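Local coordinates for protein glucose dehydrogenase (Serratia sp. FS14, PDB 7CDY) that belongs to the glucose/sorbosone dehydrogenase family of beta-propeller proteins, is named a glucose dehydrogenase and carries a bound calcium ion, at residues 91-97 / 109-115; 277-281 / 343-347; 20-24 / 71-75; 152-156 / 179-183; 288-294 / 316-320. One frame throughout, in Å; residues are numbered along the deposited sequence.

Contact 1: residues 91-97 / 109-115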
# COMPACT_ATOMS: atom_id res chain seq x y z
N GLY A 91 12.78 9.86 2.04
CA GLY A 91 12.55 8.49 1.62
C GLY A 91 11.62 7.81 2.60
O GLY A 91 11.36 8.31 3.69
N THR A 92 11.12 6.65 2.20
CA THR A 92 10.20 5.91 3.05
C THR A 92 10.94 5.26 4.22
O THR A 92 12.08 4.81 4.08
CB THR A 92 9.50 4.87 2.20
OG1 THR A 92 8.87 5.55 1.12
CG2 THR A 92 8.44 4.11 3.01
N ALA A 93 10.29 5.22 5.38
CA ALA A 93 10.80 4.52 6.55
C ALA A 93 9.67 3.70 7.15
O ALA A 93 8.49 4.00 6.96
CB ALA A 93 11.32 5.51 7.59
N VAL A 94 10.05 2.63 7.85
CA VAL A 94 9.11 1.73 8.51
C VAL A 94 9.61 1.51 9.93
O VAL A 94 10.81 1.28 10.14
CB VAL A 94 8.99 0.39 7.74
CG1 VAL A 94 8.03 -0.56 8.46
CG2 VAL A 94 8.53 0.64 6.30
N GLY A 95 8.70 1.59 10.90
CA GLY A 95 9.06 1.30 12.27
C GLY A 95 7.89 0.67 13.00
O GLY A 95 6.83 0.44 12.41
N TYR A 96 8.08 0.42 14.29
CA TYR A 96 6.97 -0.02 15.11
C TYR A 96 7.10 0.52 16.51
O TYR A 96 8.19 0.89 16.96
CB TYR A 96 6.80 -1.55 15.11
CG TYR A 96 7.87 -2.35 15.84
CD1 TYR A 96 7.90 -2.41 17.24
CD2 TYR A 96 8.81 -3.09 15.13
CE1 TYR A 96 8.87 -3.17 17.91
CE2 TYR A 96 9.79 -3.85 15.79
CZ TYR A 96 9.79 -3.88 17.18
OH TYR A 96 10.74 -4.62 17.85
N GLY A 97 5.95 0.60 17.18
CA GLY A 97 5.87 0.83 18.61
C GLY A 97 4.78 -0.02 19.20
O GLY A 97 4.21 -0.88 18.51
N PHE A 109 8.31 4.05 19.85
CA PHE A 109 8.39 3.87 18.40
C PHE A 109 9.85 3.94 17.95
O PHE A 109 10.59 4.85 18.33
CB PHE A 109 7.57 4.93 17.66
CG PHE A 109 7.55 4.72 16.17
CD1 PHE A 109 6.67 3.81 15.62
CD2 PHE A 109 8.43 5.39 15.34
CE1 PHE A 109 6.64 3.58 14.26
CE2 PHE A 109 8.41 5.17 13.96
CZ PHE A 109 7.52 4.26 13.43
N LYS A 110 10.24 3.00 17.08
CA LYS A 110 11.59 3.00 16.53
C LYS A 110 11.55 2.54 15.08
O LYS A 110 10.81 1.62 14.73
CB LYS A 110 12.53 2.08 17.32
CG LYS A 110 12.15 0.61 17.27
CD LYS A 110 13.21 -0.28 17.91
CE LYS A 110 13.16 -1.70 17.36
NZ LYS A 110 14.21 -2.55 17.99
N VAL A 111 12.38 3.17 14.24
CA VAL A 111 12.51 2.77 12.85
C VAL A 111 13.32 1.48 12.75
O VAL A 111 14.35 1.31 13.42
CB VAL A 111 13.18 3.91 12.06
CG1 VAL A 111 13.63 3.46 10.67
CG2 VAL A 111 12.24 5.11 11.97
N ILE A 112 12.86 0.57 11.90
CA ILE A 112 13.54 -0.70 11.65
C ILE A 112 14.04 -0.83 10.22
O ILE A 112 14.79 -1.77 9.93
CB ILE A 112 12.65 -1.91 12.02
CG1 ILE A 112 11.45 -2.00 11.07
CG2 ILE A 112 12.23 -1.84 13.49
CD1 ILE A 112 10.65 -3.30 11.20
N PHE A 113 13.62 0.05 9.32
CA PHE A 113 14.02 -0.02 7.92
C PHE A 113 13.88 1.36 7.30
O PHE A 113 12.88 2.05 7.53
CB PHE A 113 13.15 -1.02 7.14
CG PHE A 113 13.33 -0.92 5.65
CD1 PHE A 113 14.41 -1.53 5.02
CD2 PHE A 113 12.45 -0.16 4.87
CE1 PHE A 113 14.61 -1.40 3.66
CE2 PHE A 113 12.64 -0.03 3.51
CZ PHE A 113 13.72 -0.67 2.90
N ARG A 114 14.86 1.73 6.48
CA ARG A 114 14.84 2.99 5.76
C ARG A 114 15.18 2.74 4.30
O ARG A 114 16.16 2.07 4.00
CB ARG A 114 15.90 3.95 6.29
CG ARG A 114 15.63 4.47 7.64
CD ARG A 114 16.58 5.61 7.95
NE ARG A 114 16.05 6.35 9.08
CZ ARG A 114 16.22 6.00 10.34
NH1 ARG A 114 16.95 4.93 10.65
NH2 ARG A 114 15.68 6.73 11.30
N GLN A 115 14.37 3.30 3.41
CA GLN A 115 14.75 3.38 2.02
C GLN A 115 16.02 4.23 1.90
O GLN A 115 16.09 5.34 2.44
CB GLN A 115 13.61 4.05 1.27
CG GLN A 115 13.84 4.19 -0.22
CD GLN A 115 12.62 4.72 -0.94
OE1 GLN A 115 12.00 5.71 -0.53
NE2 GLN A 115 12.25 4.05 -2.02
O HOH W 1 14.22 6.71 3.91

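Contact 2: residues 277-281 / 343-347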
# COMPACT_ATOMS: atom_id res chain seq x y z
N ARG A 277 -20.55 -12.77 4.63
CA ARG A 277 -21.76 -11.96 4.60
C ARG A 277 -22.29 -11.78 3.19
O ARG A 277 -23.50 -11.82 2.97
CB ARG A 277 -21.49 -10.60 5.25
CG ARG A 277 -22.68 -9.68 5.20
CD ARG A 277 -22.41 -8.39 5.94
NE ARG A 277 -22.02 -8.62 7.33
CZ ARG A 277 -22.87 -8.74 8.34
NH1 ARG A 277 -22.41 -8.95 9.57
NH2 ARG A 277 -24.17 -8.66 8.12
N PHE A 278 -21.40 -11.56 2.22
CA PHE A 278 -21.78 -11.30 0.83
C PHE A 278 -21.14 -12.38 -0.04
O PHE A 278 -20.06 -12.17 -0.62
CB PHE A 278 -21.37 -9.90 0.40
CG PHE A 278 -21.97 -8.82 1.25
CD1 PHE A 278 -23.35 -8.62 1.27
CD2 PHE A 278 -21.17 -8.02 2.05
CE1 PHE A 278 -23.91 -7.64 2.05
CE2 PHE A 278 -21.73 -7.04 2.84
CZ PHE A 278 -23.10 -6.84 2.84
N PRO A 279 -21.77 -13.55 -0.15
CA PRO A 279 -21.14 -14.66 -0.88
C PRO A 279 -20.81 -14.33 -2.33
O PRO A 279 -19.84 -14.88 -2.87
CB PRO A 279 -22.18 -15.79 -0.78
CG PRO A 279 -23.02 -15.42 0.42
CD PRO A 279 -23.07 -13.93 0.44
N ALA A 280 -21.57 -13.44 -2.96
CA ALA A 280 -21.29 -13.07 -4.34
C ALA A 280 -19.94 -12.37 -4.49
O ALA A 280 -19.37 -12.37 -5.59
CB ALA A 280 -22.40 -12.17 -4.89
N TRP A 281 -19.43 -11.79 -3.41
CA TRP A 281 -18.16 -11.09 -3.45
C TRP A 281 -16.97 -11.99 -3.16
O TRP A 281 -15.83 -11.55 -3.32
CB TRP A 281 -18.16 -9.93 -2.45
CG TRP A 281 -18.82 -8.68 -2.95
CD1 TRP A 281 -19.40 -8.48 -4.17
CD2 TRP A 281 -18.96 -7.46 -2.23
NE1 TRP A 281 -19.88 -7.19 -4.25
CE2 TRP A 281 -19.63 -6.55 -3.07
CE3 TRP A 281 -18.58 -7.04 -0.95
CZ2 TRP A 281 -19.92 -5.24 -2.68
CZ3 TRP A 281 -18.87 -5.74 -0.56
CH2 TRP A 281 -19.53 -4.86 -1.42
N LYS A 343 -18.35 2.36 5.04
CA LYS A 343 -18.63 0.94 5.19
C LYS A 343 -19.51 0.52 4.01
O LYS A 343 -20.58 1.10 3.80
CB LYS A 343 -19.35 0.70 6.52
CG LYS A 343 -19.69 -0.74 6.83
CD LYS A 343 -20.39 -0.79 8.18
CE LYS A 343 -21.19 -2.06 8.35
NZ LYS A 343 -21.90 -2.09 9.67
N VAL A 344 -19.02 -0.45 3.27
CA VAL A 344 -19.65 -0.81 1.98
C VAL A 344 -20.02 -2.28 1.94
O VAL A 344 -19.24 -3.10 2.29
CB VAL A 344 -18.71 -0.47 0.81
CG1 VAL A 344 -19.37 -0.83 -0.50
CG2 VAL A 344 -18.33 1.00 0.81
N GLY A 345 -21.25 -2.54 1.50
CA GLY A 345 -21.78 -3.90 1.40
C GLY A 345 -22.42 -4.15 0.05
O GLY A 345 -22.72 -3.24 -0.64
N ALA A 346 -22.63 -5.40 -0.27
CA ALA A 346 -23.19 -5.76 -1.59
C ALA A 346 -24.66 -5.40 -1.74
O ALA A 346 -24.98 -5.09 -2.86
CB ALA A 346 -22.87 -7.18 -1.93
N SER A 347 -25.48 -5.48 -0.71
CA SER A 347 -26.95 -5.10 -0.76
C SER A 347 -27.58 -5.38 0.60
O SER A 347 -28.82 -5.27 0.66
CB SER A 347 -27.91 -5.70 -1.84
OG SER A 347 -27.47 -6.93 -2.33

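Contact 3: residues 20-24 / 71-75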
# COMPACT_ATOMS: atom_id res chain seq x y z
N LEU A 20 -8.42 -3.44 14.65
CA LEU A 20 -7.96 -4.05 15.88
C LEU A 20 -8.89 -5.21 16.22
O LEU A 20 -9.99 -5.32 15.65
CB LEU A 20 -7.98 -3.01 17.00
CG LEU A 20 -7.06 -1.80 16.79
CD1 LEU A 20 -7.04 -0.96 18.05
CD2 LEU A 20 -5.64 -2.24 16.43
N PRO A 21 -8.48 -6.11 17.12
CA PRO A 21 -9.29 -7.30 17.40
C PRO A 21 -10.65 -6.97 18.00
O PRO A 21 -10.86 -5.93 18.63
CB PRO A 21 -8.43 -8.09 18.40
CG PRO A 21 -7.04 -7.64 18.13
CD PRO A 21 -7.16 -6.18 17.78
N ALA A 22 -11.59 -7.89 17.79
CA ALA A 22 -12.93 -7.88 18.40
C ALA A 22 -13.63 -6.58 18.00
O ALA A 22 -13.69 -6.26 16.80
CB ALA A 22 -12.83 -8.17 19.89
N GLU A 23 -14.18 -5.82 18.94
CA GLU A 23 -14.80 -4.53 18.66
C GLU A 23 -13.97 -3.37 19.20
O GLU A 23 -14.51 -2.34 19.59
CB GLU A 23 -16.23 -4.48 19.20
N GLN A 24 -12.64 -3.54 19.22
CA GLN A 24 -11.75 -2.51 19.76
C GLN A 24 -11.59 -1.32 18.83
O GLN A 24 -11.10 -0.27 19.26
CB GLN A 24 -10.40 -3.13 20.11
CG GLN A 24 -10.50 -4.09 21.29
CD GLN A 24 -9.35 -5.05 21.38
OE1 GLN A 24 -9.52 -6.21 21.78
NE2 GLN A 24 -8.16 -4.59 21.04
N PHE A 71 -1.14 -8.77 17.45
CA PHE A 71 -1.47 -7.56 18.19
C PHE A 71 -2.22 -7.84 19.49
O PHE A 71 -2.00 -7.17 20.49
CB PHE A 71 -2.28 -6.59 17.30
CG PHE A 71 -2.75 -5.35 18.03
CD1 PHE A 71 -3.92 -5.36 18.77
CD2 PHE A 71 -2.00 -4.19 18.00
CE1 PHE A 71 -4.34 -4.23 19.48
CE2 PHE A 71 -2.41 -3.04 18.70
CZ PHE A 71 -3.58 -3.08 19.44
N ALA A 72 -3.15 -8.81 19.48
CA ALA A 72 -3.91 -9.10 20.69
C ALA A 72 -2.98 -9.34 21.88
O ALA A 72 -3.27 -8.91 23.00
CB ALA A 72 -4.82 -10.30 20.47
N ALA A 73 -1.85 -10.00 21.63
CA ALA A 73 -0.84 -10.24 22.65
C ALA A 73 0.14 -9.07 22.79
O ALA A 73 0.35 -8.57 23.90
CB ALA A 73 -0.08 -11.53 22.34
N SER A 74 0.74 -8.61 21.68
CA SER A 74 1.87 -7.68 21.75
C SER A 74 1.48 -6.21 21.70
O SER A 74 2.27 -5.36 22.11
CB SER A 74 2.79 -7.88 20.53
OG SER A 74 2.04 -7.59 19.33
N ARG A 75 0.29 -5.91 21.19
CA ARG A 75 -0.15 -4.55 20.90
C ARG A 75 0.82 -3.80 19.99
O ARG A 75 0.83 -2.56 19.96
CB ARG A 75 -0.51 -3.77 22.17
CG ARG A 75 -1.63 -4.45 22.95
CD ARG A 75 -2.13 -3.63 24.13
NE ARG A 75 -2.72 -2.35 23.72
CZ ARG A 75 -3.95 -2.19 23.24
NH1 ARG A 75 -4.76 -3.22 23.06
NH2 ARG A 75 -4.36 -0.96 22.93

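Contact 4: residues 152-156 / 179-183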
# COMPACT_ATOMS: atom_id res chain seq x y z
N GLU A 152 18.06 -0.36 -10.51
CA GLU A 152 19.40 -0.40 -9.93
C GLU A 152 19.38 -1.28 -8.69
O GLU A 152 18.62 -1.04 -7.75
CB GLU A 152 19.89 1.02 -9.65
CG GLU A 152 20.01 1.80 -10.97
CD GLU A 152 20.31 3.28 -10.80
OE1 GLU A 152 20.86 3.67 -9.77
OE2 GLU A 152 20.00 4.04 -11.75
N THR A 153 20.21 -2.33 -8.70
CA THR A 153 20.15 -3.33 -7.64
C THR A 153 20.73 -2.84 -6.32
O THR A 153 20.48 -3.47 -5.29
CB THR A 153 20.85 -4.62 -8.07
OG1 THR A 153 22.24 -4.35 -8.30
CG2 THR A 153 20.22 -5.18 -9.34
N ASP A 154 21.49 -1.75 -6.33
CA ASP A 154 22.07 -1.20 -5.11
C ASP A 154 21.24 -0.08 -4.50
O ASP A 154 21.68 0.56 -3.55
CB ASP A 154 23.51 -0.74 -5.36
CG ASP A 154 23.61 0.34 -6.43
OD1 ASP A 154 22.71 0.44 -7.29
OD2 ASP A 154 24.63 1.07 -6.43
N LYS A 155 20.03 0.16 -5.02
CA LYS A 155 19.17 1.23 -4.55
C LYS A 155 17.81 0.67 -4.15
O LYS A 155 17.28 -0.22 -4.83
CB LYS A 155 19.02 2.33 -5.61
CG LYS A 155 20.34 3.06 -5.81
CD LYS A 155 20.26 4.23 -6.75
CE LYS A 155 21.65 4.82 -6.96
NZ LYS A 155 21.74 5.59 -8.22
N LEU A 156 17.23 1.19 -3.07
CA LEU A 156 15.96 0.69 -2.57
C LEU A 156 14.75 1.38 -3.20
O LEU A 156 13.62 1.23 -2.72
CB LEU A 156 15.94 0.73 -1.04
CG LEU A 156 16.90 -0.30 -0.45
CD1 LEU A 156 17.15 -0.01 1.02
CD2 LEU A 156 16.38 -1.72 -0.63
N ALA A 179 27.06 -9.57 -4.75
CA ALA A 179 27.74 -8.28 -4.71
C ALA A 179 26.95 -7.23 -5.47
O ALA A 179 26.42 -7.48 -6.55
CB ALA A 179 29.14 -8.42 -5.32
N GLY A 180 26.87 -6.03 -4.89
CA GLY A 180 26.22 -4.90 -5.53
C GLY A 180 24.70 -4.92 -5.50
O GLY A 180 24.08 -4.15 -6.24
N LYS A 181 24.10 -5.78 -4.68
CA LYS A 181 22.65 -5.90 -4.60
C LYS A 181 22.22 -5.74 -3.15
O LYS A 181 22.86 -6.30 -2.25
CB LYS A 181 22.22 -7.26 -5.11
CG LYS A 181 22.70 -7.56 -6.52
CD LYS A 181 22.01 -8.79 -7.06
CE LYS A 181 22.63 -9.25 -8.36
NZ LYS A 181 21.96 -10.48 -8.85
N ARG A 182 21.15 -4.99 -2.93
CA ARG A 182 20.62 -4.83 -1.57
C ARG A 182 19.91 -6.10 -1.14
O ARG A 182 18.96 -6.54 -1.80
CB ARG A 182 19.66 -3.64 -1.51
CG ARG A 182 20.31 -2.26 -1.53
CD ARG A 182 21.22 -1.95 -0.34
NE ARG A 182 20.56 -1.97 0.97
CZ ARG A 182 20.49 -0.93 1.80
NH1 ARG A 182 21.00 0.25 1.47
NH2 ARG A 182 19.91 -1.08 2.99
N PRO A 183 20.32 -6.71 -0.02
CA PRO A 183 19.75 -8.02 0.35
C PRO A 183 18.33 -7.95 0.87
O PRO A 183 17.68 -9.00 0.97
CB PRO A 183 20.73 -8.52 1.43
CG PRO A 183 21.26 -7.28 2.04
CD PRO A 183 21.41 -6.30 0.89
O HOH W 2 20.90 1.55 -1.13

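Contact 5: residues 288-294 / 316-320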
# COMPACT_ATOMS: atom_id res chain seq x y z
N GLY A 288 -9.13 0.47 -4.91
CA GLY A 288 -9.62 1.83 -5.02
C GLY A 288 -9.10 2.52 -6.27
O GLY A 288 -8.02 2.22 -6.77
N ALA A 289 -9.89 3.47 -6.78
CA ALA A 289 -9.48 4.34 -7.88
C ALA A 289 -9.51 5.78 -7.39
O ALA A 289 -10.57 6.29 -7.00
CB ALA A 289 -10.38 4.16 -9.11
N LEU A 290 -8.33 6.42 -7.38
CA LEU A 290 -8.25 7.83 -7.01
C LEU A 290 -8.74 8.73 -8.14
O LEU A 290 -9.71 9.48 -7.97
CB LEU A 290 -6.81 8.19 -6.62
CG LEU A 290 -6.26 7.52 -5.36
CD1 LEU A 290 -4.73 7.65 -5.32
CD2 LEU A 290 -6.86 8.13 -4.12
N ALA A 291 -8.10 8.66 -9.30
CA ALA A 291 -8.43 9.58 -10.39
C ALA A 291 -9.83 9.33 -10.92
O ALA A 291 -10.56 10.29 -11.23
CB ALA A 291 -7.40 9.46 -11.51
N GLN A 292 -10.25 8.07 -11.02
CA GLN A 292 -11.58 7.76 -11.53
C GLN A 292 -12.65 7.71 -10.44
O GLN A 292 -13.82 7.48 -10.75
CB GLN A 292 -11.57 6.47 -12.37
CG GLN A 292 -10.99 6.71 -13.76
CD GLN A 292 -10.82 5.44 -14.57
OE1 GLN A 292 -11.35 4.39 -14.21
NE2 GLN A 292 -10.06 5.52 -15.65
N LYS A 293 -12.28 7.93 -9.18
CA LYS A 293 -13.23 8.14 -8.08
C LYS A 293 -14.24 7.00 -7.98
O LYS A 293 -15.45 7.18 -8.08
CB LYS A 293 -13.93 9.50 -8.20
CG LYS A 293 -12.98 10.68 -8.21
CD LYS A 293 -13.71 12.00 -8.40
CE LYS A 293 -12.73 13.16 -8.43
NZ LYS A 293 -13.43 14.47 -8.54
N ALA A 294 -13.71 5.79 -7.79
CA ALA A 294 -14.55 4.60 -7.84
C ALA A 294 -13.87 3.45 -7.11
O ALA A 294 -12.72 3.55 -6.66
CB ALA A 294 -14.87 4.21 -9.29
N GLY A 316 -18.31 10.43 -6.50
CA GLY A 316 -17.38 11.54 -6.60
C GLY A 316 -16.27 11.55 -5.58
O GLY A 316 -15.67 12.61 -5.35
N GLU A 317 -15.96 10.41 -4.96
CA GLU A 317 -14.93 10.32 -3.93
C GLU A 317 -13.72 9.54 -4.44
O GLU A 317 -13.87 8.47 -5.04
CB GLU A 317 -15.51 9.68 -2.67
CG GLU A 317 -16.59 10.56 -2.04
CD GLU A 317 -17.37 9.90 -0.92
OE1 GLU A 317 -17.74 10.62 0.03
OE2 GLU A 317 -17.65 8.69 -0.98
N ARG A 318 -12.53 10.08 -4.19
CA ARG A 318 -11.27 9.42 -4.49
C ARG A 318 -11.04 8.31 -3.48
O ARG A 318 -10.93 8.58 -2.28
CB ARG A 318 -10.15 10.44 -4.39
CG ARG A 318 -10.27 11.56 -5.42
CD ARG A 318 -9.39 12.75 -5.05
NE ARG A 318 -8.03 12.37 -4.66
CZ ARG A 318 -7.05 12.11 -5.52
NH1 ARG A 318 -7.26 12.19 -6.83
NH2 ARG A 318 -5.84 11.77 -5.08
N ILE A 319 -10.98 7.06 -3.93
CA ILE A 319 -10.87 5.93 -3.01
C ILE A 319 -9.40 5.60 -2.78
O ILE A 319 -8.70 5.15 -3.70
CB ILE A 319 -11.67 4.71 -3.48
CG1 ILE A 319 -13.15 5.07 -3.71
CG2 ILE A 319 -11.54 3.56 -2.48
CD1 ILE A 319 -13.81 5.79 -2.54
N ARG A 320 -8.93 5.84 -1.55
CA ARG A 320 -7.53 5.72 -1.19
C ARG A 320 -7.17 4.39 -0.54
O ARG A 320 -6.05 3.90 -0.70
CB ARG A 320 -7.19 6.86 -0.21
CG ARG A 320 -5.90 6.73 0.60
CD ARG A 320 -4.62 6.89 -0.23
NE ARG A 320 -4.42 8.24 -0.73
CZ ARG A 320 -3.54 8.56 -1.67
NH1 ARG A 320 -2.78 7.62 -2.22
NH2 ARG A 320 -3.43 9.81 -2.08
O HOH W 3 -17.27 9.10 -8.70
O HOH W 4 -15.65 14.92 -7.05

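Contact 1: residues 91-97 / 109-115
Backbone hydrogen bonds carry this antiparallel strand pair. Val94 N donates to Phe113 O (2.9 Å). Tyr96 N donates to Lys110 O (3.0 Å), and Lys110 N returns a bond to Tyr96 O (2.9 Å). Val94 O takes two donors, Ile112 N at 2.8 Å and Phe113 N at 3.2 Å. Two residues thus face one, which defines a classic beta bulge and shifts the register by one. At the far end Gln115 N donates to Thr92 O (2.8 Å), and the Gln115 side chain accepts from Thr92 N through OE1 (3.0 Å). Water 1 bridges Thr92 O (2.9 Å) and Gln115 O (2.7 Å). Apolar contacts are fewer. Val94 CG2 lies at the edge of the Phe113 ring, 4.2 Å from CD2, and Tyr96 CE2 meets Ile112 CG2 at 3.9 Å. Gly95 lets the Phe109 ring come close, with Gly95 C 3.4 Å from Phe109 CE1. A CB on Gly95 would clash there. Strand 90-99 also pairs with strand 76-84, through Ala93 with Phe81 and Gly95 with Leu79. Phe109 and Val111 lean on that strand. Phe113 packs instead against strands 137-140 and 160-163 of the next sheet.

Contact 2: residues 277-281 / 343-347
Two aromatic side chains of segment 277-281 close around Ala346. Trp281 (chi1 -82°, chi2 0°) and Phe278 (chi1 -58°) are both m at chi1. With these rotamers both rings lie against Ala346, each with Ala346 N over one face. The methyl of Ala346 sits over the face of the Trp281 six-membered ring in a CH-pi contact, 3.8 Å from Ala346 CB to the ring centroid and 23° off the normal. Ala346 CB also lies 3.5 Å from Phe278 CD1. The backbone is covered too, with Ala346 N 3.5 Å from Phe278 CZ and 3.4 Å from Trp281 CH2. Strand 339-345 pairs with the N-terminal strand 3-19, for example Gly345 with Thr3, as in the "velcro" closure of beta-propellers. The contact therefore lies where the two modelled ends of the chain meet. Gly345 CA comes within 3.5 Å of Phe278 CE2, and a CB on this glycine would clash with the ring. Val344, in the t rotamer, brings CG1 to 4.1 Å from Trp281 CH2. Trp281 ends a short 3-10 segment, 279-281, and Trp281 N is hydrogen-bonded to Phe278 O (2.9 Å). Edge-to-face partners extend the cluster: Tyr329 meets Phe278, and Phe286 meets Trp281.

Contact 3: residues 20-24 / 71-75
Leu20 lays its CD2 methyl over one face of the Phe71 ring. Leu20 CD2 is 3.9 Å from the Phe71 ring centroid and 18° off the normal, a CH-pi contact, and 3.7 Å from Phe71 CZ. Phe71 has a t chi1, and its CA-to-CB bond points toward segment 20-24. Pro21 adds a second apolar contact, with its CD 3.5 Å from Phe71 CD1. Pro21 CG also reaches Ala72 CB at 4.2 Å. Gln24 approaches the ring at its edge, with NE2 4.1 Å from Phe71 CE1. No hydrogen bond crosses between the segments, so the contact is van der Waals in character. It is small, burying 190 Å² in all. Each segment is shaped by its own backbone bonds. Pro21 to Gln24 form a type II' turn closed by Gln24 N to Pro21 O (3.0 Å), with Ala22 at positive phi. Helix 71-74 is a single turn, where Arg75 N donates to Phe71 O (2.7 Å) and Arg75 leaves the helix with positive phi. The Arg75 guanidinium turns to strand 90-99 and beyond, hydrogen-bonding Leu99 O and forming a salt bridge with Asp103. Segment 20-24 links strands 3-19 and 26-30, and helix 71-74 links strands 62-67 and 76-84. Loops of two different sheets meet here, an inter-blade contact of the kind expected between neighbouring blades of a beta-propeller.

Contact 4: residues 152-156 / 179-183
Two direct hydrogen bonds join these loops, both made by Thr153. Thr153 O accepts from Arg182 N (2.9 Å), and Thr153 OG1 donates to Gly180 O (2.8 Å). The p rotamer of Thr153 points OG1 at that carbonyl. Lys181, between the two bonded residues, brings its CA within 3.3 Å of Thr153 O in a CA-H...O contact. Gly180 has positive phi, which favours glycine. A third link runs through water 2, which donates to Asp154 O (2.7 Å) and accepts from Arg182 NH1 (2.9 Å). Arg182 NH2 forms a salt bridge with Glu184. One face of the guanidinium is covered by Leu156, with CD1 3.6 Å from Arg182 CZ. Loop 152-156 also has bonds of its own. Glu152 to Lys155 form a type I turn, with Lys155 N to Glu152 O at 3.3 Å, and a salt bridge joins Lys155 NZ to Glu152 OE1 (2.6 Å). Lys159 NZ donates to the carbonyls of both Glu152 and Lys155. Lys181 NZ hydrogen-bonds Gln178, and this lysine also makes a cation-pi contact with Trp175. The loops flank strand 160-163 in chain order and meet at the surface of the propeller. The salt bridges Glu152 with Lys155 and Arg182 with Glu184 do not cross between the segments. The two are joined by backbone polarity, one hydroxyl, one water and the apolar cover of Arg182 by Leu156.

Contact 5: residues 288-294 / 316-320
Ile319 O is buried here without a polar partner in the model. Leu290 CD2 lies 3.5 Å from Ile319 O, and Gly288 backs onto it so tightly that a CB on that glycine would clash. The one direct hydrogen bond between the segments is Ile319 N to Ala289 O (3.2 Å). Ala289 O also receives Ala294 N (3.3 Å), while Ala289 N donates to Ala294 O (2.8 Å). Lys293 and Ala294 both face Ala289, a G1 beta bulge, with Lys293 at positive phi. Lys293 CA then approaches Glu317 O (3.1 Å). Waters tie its two ends to Gly316: water 3 bridges Lys293 O (2.7 Å) and Gly316 N (2.8 Å), and water 4 bridges Lys293 NZ (2.7 Å) and Gly316 O (2.9 Å). Leu290 covers faces of two guanidiniums, with CD2 3.9 Å from Arg318 NH2 and CD1 3.7 Å from Arg320 NH1. Both arginines form salt bridges with Asp335. Ile319 fits against the hairpin, its CG2 3.6 Å from Gly288 CA. The turn joins strands 284-289 and 294-301, and Gly288 also makes a backbone hydrogen bond with Ser268 of strand 267-273. Strand 319-324 belongs to the neighbouring sheet, where it pairs with strand 330-334.

Overall arrangement
Along the chain contact 3 closes first, then contact 1, then contact 4; contact 5 is nested inside the long loop closed by contact 2. Contacts 1 and 4 touch: Gln115 NE2 lies 3.2 Å from Leu156 O, a probable hydrogen bond, and Phe113 packs on Leu156. Contacts 2 and 5 reach the same sheet, with strands 339-345 and 319-324, and their centres are 19 Å apart. Contacts 2 and 4 are the most distant, with centres 43 Å apart on opposite sides of the chain's centre. Contact 1 lies within one sheet, and contact 4 joins two loops of the sheet holding strands 137-140, 160-163 and 185-187. Contacts 2, 3 and 5 bring different sheets together, which suits a closed beta-propeller.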